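Local coordinates for proline iminopeptidase (Streptomyces halstedii, PDB 3WMR), which is an amidohydrolase of the alpha/beta hydrolase fold, with a hydrophobic tunnel for its interaction with polyketide substrates, and related to peptidases that release N-terminal proline, at residues A[160-165]-A[196-201]; A[262-265]-A[269-272]. All coordinates share one frame; numbering follows the deposited sequence.

Interaction 1 (A[160-165]-A[196-201]); sequences QEMARL and RAFYDR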
ATOM      1  N   GLN A 160      12.846   6.659  11.411  1.00 27.30           N
ATOM      2  CA  GLN A 160      13.946   7.643  11.354  1.00 28.53           C
ATOM      3  C   GLN A 160      13.644   8.778  10.378  1.00 28.37           C
ATOM      4  O   GLN A 160      13.861   9.975  10.666  1.00 27.64           O
ATOM      5  CB  GLN A 160      15.259   6.948  10.979  1.00 31.01           C
ATOM      6  CG  GLN A 160      15.731   6.045  12.095  1.00 32.94           C
ATOM      7  CD  GLN A 160      16.816   5.057  11.712  1.00 35.39           C
ATOM      8  OE1 GLN A 160      17.031   4.745  10.545  1.00 36.72           O
ATOM      9  NE2 GLN A 160      17.504   4.549  12.727  1.00 38.37           N
ATOM     10  N   GLU A 161      13.112   8.412   9.223  1.00 26.85           N
ATOM     11  CA  GLU A 161      12.798   9.400   8.214  1.00 27.47           C
ATOM     12  C   GLU A 161      11.608  10.286   8.614  1.00 26.64           C
ATOM     13  O   GLU A 161      11.618  11.478   8.322  1.00 26.09           O
ATOM     14  CB  GLU A 161      12.608   8.731   6.843  1.00 27.15           C
ATOM     15  CG  GLU A 161      13.927   8.269   6.245  1.00 27.84           C
ATOM     16  CD  GLU A 161      14.803   9.439   5.835  1.00 29.43           C
ATOM     17  OE1 GLU A 161      14.574  10.023   4.743  1.00 29.20           O
ATOM     18  OE2 GLU A 161      15.723   9.787   6.614  1.00 30.19           O
ATOM     19  N   MET A 162      10.624   9.722   9.316  1.00 25.72           N
ATOM     20  CA  MET A 162       9.519  10.528   9.860  1.00 25.56           C
ATOM     21  C   MET A 162      10.040  11.636  10.789  1.00 26.29           C
ATOM     22  O   MET A 162       9.607  12.780  10.702  1.00 25.78           O
ATOM     23  CB  MET A 162       8.533   9.664  10.630  1.00 24.80           C
ATOM     24  CG  MET A 162       7.752   8.636   9.823  1.00 23.93           C
ATOM     25  SD  MET A 162       6.970   9.236   8.309  1.00 23.74           S
ATOM     26  CE  MET A 162       8.198   8.824   7.076  1.00 23.94           C
ATOM     27  N   ALA A 163      10.970  11.283  11.674  1.00 27.15           N
ATOM     28  CA  ALA A 163      11.580  12.256  12.573  1.00 27.32           C
ATOM     29  C   ALA A 163      12.283  13.351  11.772  1.00 27.54           C
ATOM     30  O   ALA A 163      12.214  14.526  12.123  1.00 28.34           O
ATOM     31  CB  ALA A 163      12.564  11.567  13.520  1.00 27.85           C
ATOM     32  N   ARG A 164      12.930  12.975  10.677  1.00 26.72           N
ATOM     33  CA  ARG A 164      13.600  13.946   9.827  1.00 27.43           C
ATOM     34  C   ARG A 164      12.585  14.911   9.194  1.00 26.68           C
ATOM     35  O   ARG A 164      12.726  16.140   9.272  1.00 26.84           O
ATOM     36  CB  ARG A 164      14.418  13.228   8.751  1.00 28.18           C
ATOM     37  CG  ARG A 164      15.436  14.117   8.064  1.00 29.77           C
ATOM     38  CD  ARG A 164      16.268  13.348   7.036  1.00 30.42           C
ATOM     39  NE  ARG A 164      15.435  12.757   5.987  1.00 30.97           N
ATOM     40  CZ  ARG A 164      14.857  13.434   4.991  1.00 31.12           C
ATOM     41  NH1 ARG A 164      14.990  14.750   4.882  1.00 31.41           N
ATOM     42  NH2 ARG A 164      14.119  12.781   4.103  1.00 31.03           N
ATOM     43  N   LEU A 165      11.535  14.350   8.611  1.00 25.98           N
ATOM     44  CA  LEU A 165      10.492  15.161   7.951  1.00 25.00           C
ATOM     45  C   LEU A 165       9.735  16.033   8.939  1.00 25.56           C
ATOM     46  O   LEU A 165       9.384  17.186   8.631  1.00 25.42           O
ATOM     47  CB  LEU A 165       9.499  14.249   7.225  1.00 24.37           C
ATOM     48  CG  LEU A 165      10.079  13.403   6.089  1.00 24.37           C
ATOM     49  CD1 LEU A 165       8.964  12.547   5.507  1.00 23.90           C
ATOM     50  CD2 LEU A 165      10.728  14.278   5.025  1.00 25.08           C
ATOM     51  N   ARG A 196      -2.231  17.162   9.598  1.00 31.20           N
ATOM     52  CA  ARG A 196      -2.538  17.637   8.241  1.00 33.16           C
ATOM     53  C   ARG A 196      -1.426  18.457   7.619  1.00 31.42           C
ATOM     54  O   ARG A 196      -1.202  18.389   6.419  1.00 32.17           O
ATOM     55  CB  ARG A 196      -3.834  18.447   8.245  1.00 35.98           C
ATOM     56  CG  ARG A 196      -5.060  17.566   8.358  1.00 38.80           C
ATOM     57  CD  ARG A 196      -5.520  17.157   6.980  1.00 40.76           C
ATOM     58  NE  ARG A 196      -5.875  18.374   6.264  1.00 45.71           N
ATOM     59  CZ  ARG A 196      -5.793  18.547   4.955  1.00 46.24           C
ATOM     60  NH1 ARG A 196      -5.373  17.576   4.168  1.00 46.87           N
ATOM     61  NH2 ARG A 196      -6.135  19.713   4.438  1.00 48.26           N
ATOM     62  N   ALA A 197      -0.723  19.236   8.426  1.00 29.83           N
ATOM     63  CA  ALA A 197       0.482  19.871   7.941  1.00 29.70           C
ATOM     64  C   ALA A 197       1.485  18.828   7.393  1.00 28.18           C
ATOM     65  O   ALA A 197       2.222  19.128   6.463  1.00 28.31           O
ATOM     66  CB  ALA A 197       1.121  20.719   9.036  1.00 30.50           C
ATOM     67  N   PHE A 198       1.515  17.612   7.952  1.00 26.71           N
ATOM     68  CA  PHE A 198       2.412  16.551   7.427  1.00 25.14           C
ATOM     69  C   PHE A 198       1.781  15.917   6.193  1.00 24.72           C
ATOM     70  O   PHE A 198       2.438  15.773   5.174  1.00 25.10           O
ATOM     71  CB  PHE A 198       2.717  15.473   8.498  1.00 24.08           C
ATOM     72  CG  PHE A 198       3.651  14.371   8.032  1.00 23.53           C
ATOM     73  CD1 PHE A 198       3.178  13.290   7.286  1.00 23.39           C
ATOM     74  CD2 PHE A 198       4.997  14.389   8.388  1.00 23.77           C
ATOM     75  CE1 PHE A 198       4.037  12.271   6.887  1.00 23.01           C
ATOM     76  CE2 PHE A 198       5.857  13.376   7.990  1.00 23.12           C
ATOM     77  CZ  PHE A 198       5.375  12.314   7.253  1.00 22.76           C
ATOM     78  N   TYR A 199       0.502  15.562   6.278  1.00 24.98           N
ATOM     79  CA  TYR A 199      -0.160  14.849   5.184  1.00 24.93           C
ATOM     80  C   TYR A 199      -0.164  15.710   3.924  1.00 26.06           C
ATOM     81  O   TYR A 199       0.120  15.214   2.832  1.00 25.21           O
ATOM     82  CB  TYR A 199      -1.591  14.418   5.552  1.00 24.72           C
ATOM     83  CG  TYR A 199      -1.717  13.077   6.301  1.00 23.57           C
ATOM     84  CD1 TYR A 199      -0.927  12.790   7.404  1.00 23.44           C
ATOM     85  CD2 TYR A 199      -2.671  12.140   5.925  1.00 23.12           C
ATOM     86  CE1 TYR A 199      -1.047  11.567   8.086  1.00 22.68           C
ATOM     87  CE2 TYR A 199      -2.824  10.935   6.608  1.00 23.21           C
ATOM     88  CZ  TYR A 199      -2.009  10.653   7.683  1.00 22.61           C
ATOM     89  OH  TYR A 199      -2.181   9.467   8.341  1.00 22.52           O
ATOM     90  N   ASP A 200      -0.458  17.000   4.084  1.00 26.80           N
ATOM     91  CA  ASP A 200      -0.502  17.923   2.950  1.00 28.56           C
ATOM     92  C   ASP A 200       0.838  18.004   2.223  1.00 28.46           C
ATOM     93  O   ASP A 200       0.866  18.379   1.065  1.00 28.52           O
ATOM     94  CB  ASP A 200      -0.920  19.339   3.382  1.00 29.55           C
ATOM     95  CG  ASP A 200      -2.318  19.399   3.982  1.00 30.91           C
ATOM     96  OD1 ASP A 200      -3.113  18.455   3.811  1.00 31.13           O
ATOM     97  OD2 ASP A 200      -2.639  20.417   4.632  1.00 33.38           O
ATOM     98  N   ARG A 201       1.952  17.648   2.875  1.00 27.55           N
ATOM     99  CA  ARG A 201       3.243  17.678   2.182  1.00 27.18           C
ATOM    100  C   ARG A 201       3.629  16.334   1.595  1.00 26.23           C
ATOM    101  O   ARG A 201       4.165  16.261   0.471  1.00 24.74           O
ATOM    102  CB  ARG A 201       4.367  18.111   3.115  1.00 28.56           C
ATOM    103  CG  ARG A 201       4.266  19.539   3.605  1.00 30.73           C
ATOM    104  CD  ARG A 201       5.467  19.863   4.475  1.00 31.96           C
ATOM    105  NE  ARG A 201       5.408  21.206   5.055  1.00 31.80           N
ATOM    106  CZ  ARG A 201       6.385  21.748   5.768  1.00 32.61           C
ATOM    107  NH1 ARG A 201       7.506  21.072   6.003  1.00 33.29           N
ATOM    108  NH2 ARG A 201       6.239  22.963   6.269  1.00 33.68           N
TER
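Phe198 reaches out from helix 189-202 and sets one end of its ring against Met162 and Leu165 of helix 155-166. Its CG lies anti to the backbone N (chi1 -179°), which carries the ring away from its own helix toward helix 155-166; the CA atoms of Phe198 and Leu165 remain 8.2 Å apart. CZ of Phe198 meets the sulfur SD of Met162 at 3.6 Å, a Met-aromatic contact in which the sulfur sits obliquely, 4.8 Å from the Phe198 ring centroid and 64° off the ring normal. Bends at chi2 and chi3 fold the thioether back so that SD, not the terminal methyl, does the touching. On the neighbouring ring carbon, CE2 of Phe198 rests on Leu165 CB at 3.8 Å, while the leucine's CD1 reaches CZ of Phe198 at 4.0 Å; both aliphatic chains cross the phenylalanine at about a right angle. The rings of Phe236 and His202 also meet Phe198, at interplanar angles near 55°. Were the ring cut back to the methyl of an alanine, Met162 SD and Leu165 CB would probably be left without the surface they pack on. Tyr199, next along, turns elsewhere and bonds through OH to the backbone N of Glu235. Farther on, Arg201 stretches its guanidinium to the carbonyl of Leu168, just beyond helix 155-166. Both helices belong to the helical insertion between strands 143-149 and 258-263, the cap of this hydrolase family, and Glu161 on the first helix leans against helix 270-279 of the core.

Interaction 2 (A[262-265]-A[269-272]); sequences IGRH and TPAT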
ATOM      1  N   ILE A 262       8.173   5.975  -6.273  1.00 24.42           N
ATOM      2  CA  ILE A 262       7.831   6.859  -5.174  1.00 24.45           C
ATOM      3  C   ILE A 262       7.582   8.248  -5.730  1.00 25.29           C
ATOM      4  O   ILE A 262       7.896   8.542  -6.908  1.00 24.99           O
ATOM      5  CB  ILE A 262       8.945   6.911  -4.094  1.00 25.18           C
ATOM      6  CG1 ILE A 262      10.260   7.411  -4.706  1.00 26.06           C
ATOM      7  CG2 ILE A 262       9.170   5.539  -3.457  1.00 24.64           C
ATOM      8  CD1 ILE A 262      11.329   7.721  -3.689  1.00 26.22           C
ATOM      9  N   GLY A 263       6.978   9.097  -4.906  1.00 26.14           N
ATOM     10  CA  GLY A 263       6.886  10.531  -5.219  1.00 26.94           C
ATOM     11  C   GLY A 263       8.107  11.255  -4.686  1.00 28.77           C
ATOM     12  O   GLY A 263       8.697  10.823  -3.699  1.00 29.04           O
ATOM     13  N   ARG A 264       8.487  12.364  -5.324  1.00 30.96           N
ATOM     14  CA  ARG A 264       9.614  13.183  -4.852  1.00 32.76           C
ATOM     15  C   ARG A 264       9.376  13.648  -3.407  1.00 32.42           C
ATOM     16  O   ARG A 264      10.297  13.644  -2.585  1.00 31.10           O
ATOM     17  CB  ARG A 264       9.848  14.382  -5.799  1.00 35.20           C
ATOM     18  CG  ARG A 264      10.973  15.356  -5.404  1.00 37.97           C
ATOM     19  CD  ARG A 264      12.319  14.663  -5.145  1.00 39.70           C
ATOM     20  NE  ARG A 264      13.035  14.272  -6.370  1.00 42.02           N
ATOM     21  CZ  ARG A 264      13.957  13.301  -6.462  1.00 43.18           C
ATOM     22  NH1 ARG A 264      14.302  12.551  -5.408  1.00 43.28           N
ATOM     23  NH2 ARG A 264      14.528  13.056  -7.637  1.00 43.72           N
ATOM     24  N   HIS A 265       8.125  13.996  -3.105  1.00 32.89           N
ATOM     25  CA  HIS A 265       7.718  14.495  -1.782  1.00 32.78           C
ATOM     26  C   HIS A 265       7.179  13.394  -0.839  1.00 29.58           C
ATOM     27  O   HIS A 265       6.636  13.688   0.219  1.00 28.37           O
ATOM     28  CB  HIS A 265       6.657  15.586  -1.977  1.00 34.66           C
ATOM     29  CG  HIS A 265       7.089  16.675  -2.910  1.00 38.01           C
ATOM     30  ND1 HIS A 265       6.476  16.905  -4.127  1.00 40.39           N
ATOM     31  CD2 HIS A 265       8.093  17.580  -2.819  1.00 39.51           C
ATOM     32  CE1 HIS A 265       7.075  17.913  -4.735  1.00 40.73           C
ATOM     33  NE2 HIS A 265       8.061  18.340  -3.965  1.00 41.28           N
ATOM     34  N   THR A 269      10.538   7.963   1.628  1.00 25.27           N
ATOM     35  CA  THR A 269      11.635   8.774   1.106  1.00 26.36           C
ATOM     36  C   THR A 269      12.637   7.913   0.371  1.00 25.93           C
ATOM     37  O   THR A 269      12.615   6.685   0.521  1.00 26.11           O
ATOM     38  CB  THR A 269      12.419   9.501   2.219  1.00 27.01           C
ATOM     39  OG1 THR A 269      12.988   8.528   3.116  1.00 27.60           O
ATOM     40  CG2 THR A 269      11.535  10.499   2.979  1.00 27.26           C
ATOM     41  N   PRO A 270      13.526   8.551  -0.419  1.00 27.38           N
ATOM     42  CA  PRO A 270      14.607   7.814  -1.065  1.00 28.07           C
ATOM     43  C   PRO A 270      15.375   6.910  -0.107  1.00 27.46           C
ATOM     44  O   PRO A 270      15.723   5.787  -0.477  1.00 27.96           O
ATOM     45  CB  PRO A 270      15.483   8.920  -1.625  1.00 28.73           C
ATOM     46  CG  PRO A 270      14.487   9.952  -2.037  1.00 29.01           C
ATOM     47  CD  PRO A 270      13.434   9.926  -0.954  1.00 28.07           C
ATOM     48  N   ALA A 271      15.598   7.374   1.120  1.00 26.94           N
ATOM     49  CA  ALA A 271      16.240   6.546   2.147  1.00 26.60           C
ATOM     50  C   ALA A 271      15.450   5.285   2.529  1.00 25.55           C
ATOM     51  O   ALA A 271      16.044   4.240   2.824  1.00 24.02           O
ATOM     52  CB  ALA A 271      16.530   7.377   3.395  1.00 26.71           C
ATOM     53  N   THR A 272      14.127   5.376   2.549  1.00 24.30           N
ATOM     54  CA  THR A 272      13.293   4.226   2.972  1.00 24.00           C
ATOM     55  C   THR A 272      13.286   3.129   1.919  1.00 24.06           C
ATOM     56  O   THR A 272      13.167   1.961   2.250  1.00 23.22           O
ATOM     57  CB  THR A 272      11.816   4.593   3.260  1.00 23.78           C
ATOM     58  OG1 THR A 272      11.182   5.059   2.065  1.00 23.66           O
ATOM     59  CG2 THR A 272      11.702   5.639   4.348  1.00 23.83           C
TER
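Thr269 O takes two bonds from Thr272: the hydroxyl OG1 donates to it at 2.7 Å, on a lone pair in the carbonyl plane, and the backbone N adds a weaker bond at 2.8 Å. Thr269 is the N-cap of helix 270-279, and its OG1 accepts a weak capping bond from Thr272 N, while the same hydroxyl is hydrogen-bonded to Glu161. The peptide link from Thr269 to Pro270 is what Ile262 packs against. CG1 of Ile262 stands between the backbone N and the carbonyl carbon (chi1 60°) and the chain then runs extended, bringing CD1 to Pro270 N at 4.0 Å and to the ring carbon CD of Pro270 at 4.1 Å. The contact thus joins the end of strand 258-263 to the start of the next helix, within a beta-alpha-beta unit completed by strand 283-288. The turn between them carries Asp266, the predicted acid of the catalytic triad, whose OD2 accepts from Gly263 N. On the exposed side, the Arg264 guanidinium is held by a salt bridge from NE to Glu289, and it offers Pro270 its edge, NH1 lying 4.3 Å from Pro270 CG. Tyr285 of strand 283-288 touches both Ile262 and Pro270.

Overall arrangement
Interaction 1 is fully buried and joins two helices of the cap by aromatic, sulfur and aliphatic packing, whereas interaction 2 is partly buried and ties a core strand to its following helix, with an exposed arginine at one side and hydroxyl bonds at the helix start. They share no helix or strand, yet the centres of interaction 1 and interaction 2 lie about 12 Å apart and the two touch. Glu161 OE1 makes a probable hydrogen bond of 2.7 Å to Thr269 OG1, and Arg164, which grips the same carboxylate side-on through NE and NH2, packs on the threonine methyl. Cap and core thus meet next to the turn bearing the predicted catalytic Asp266.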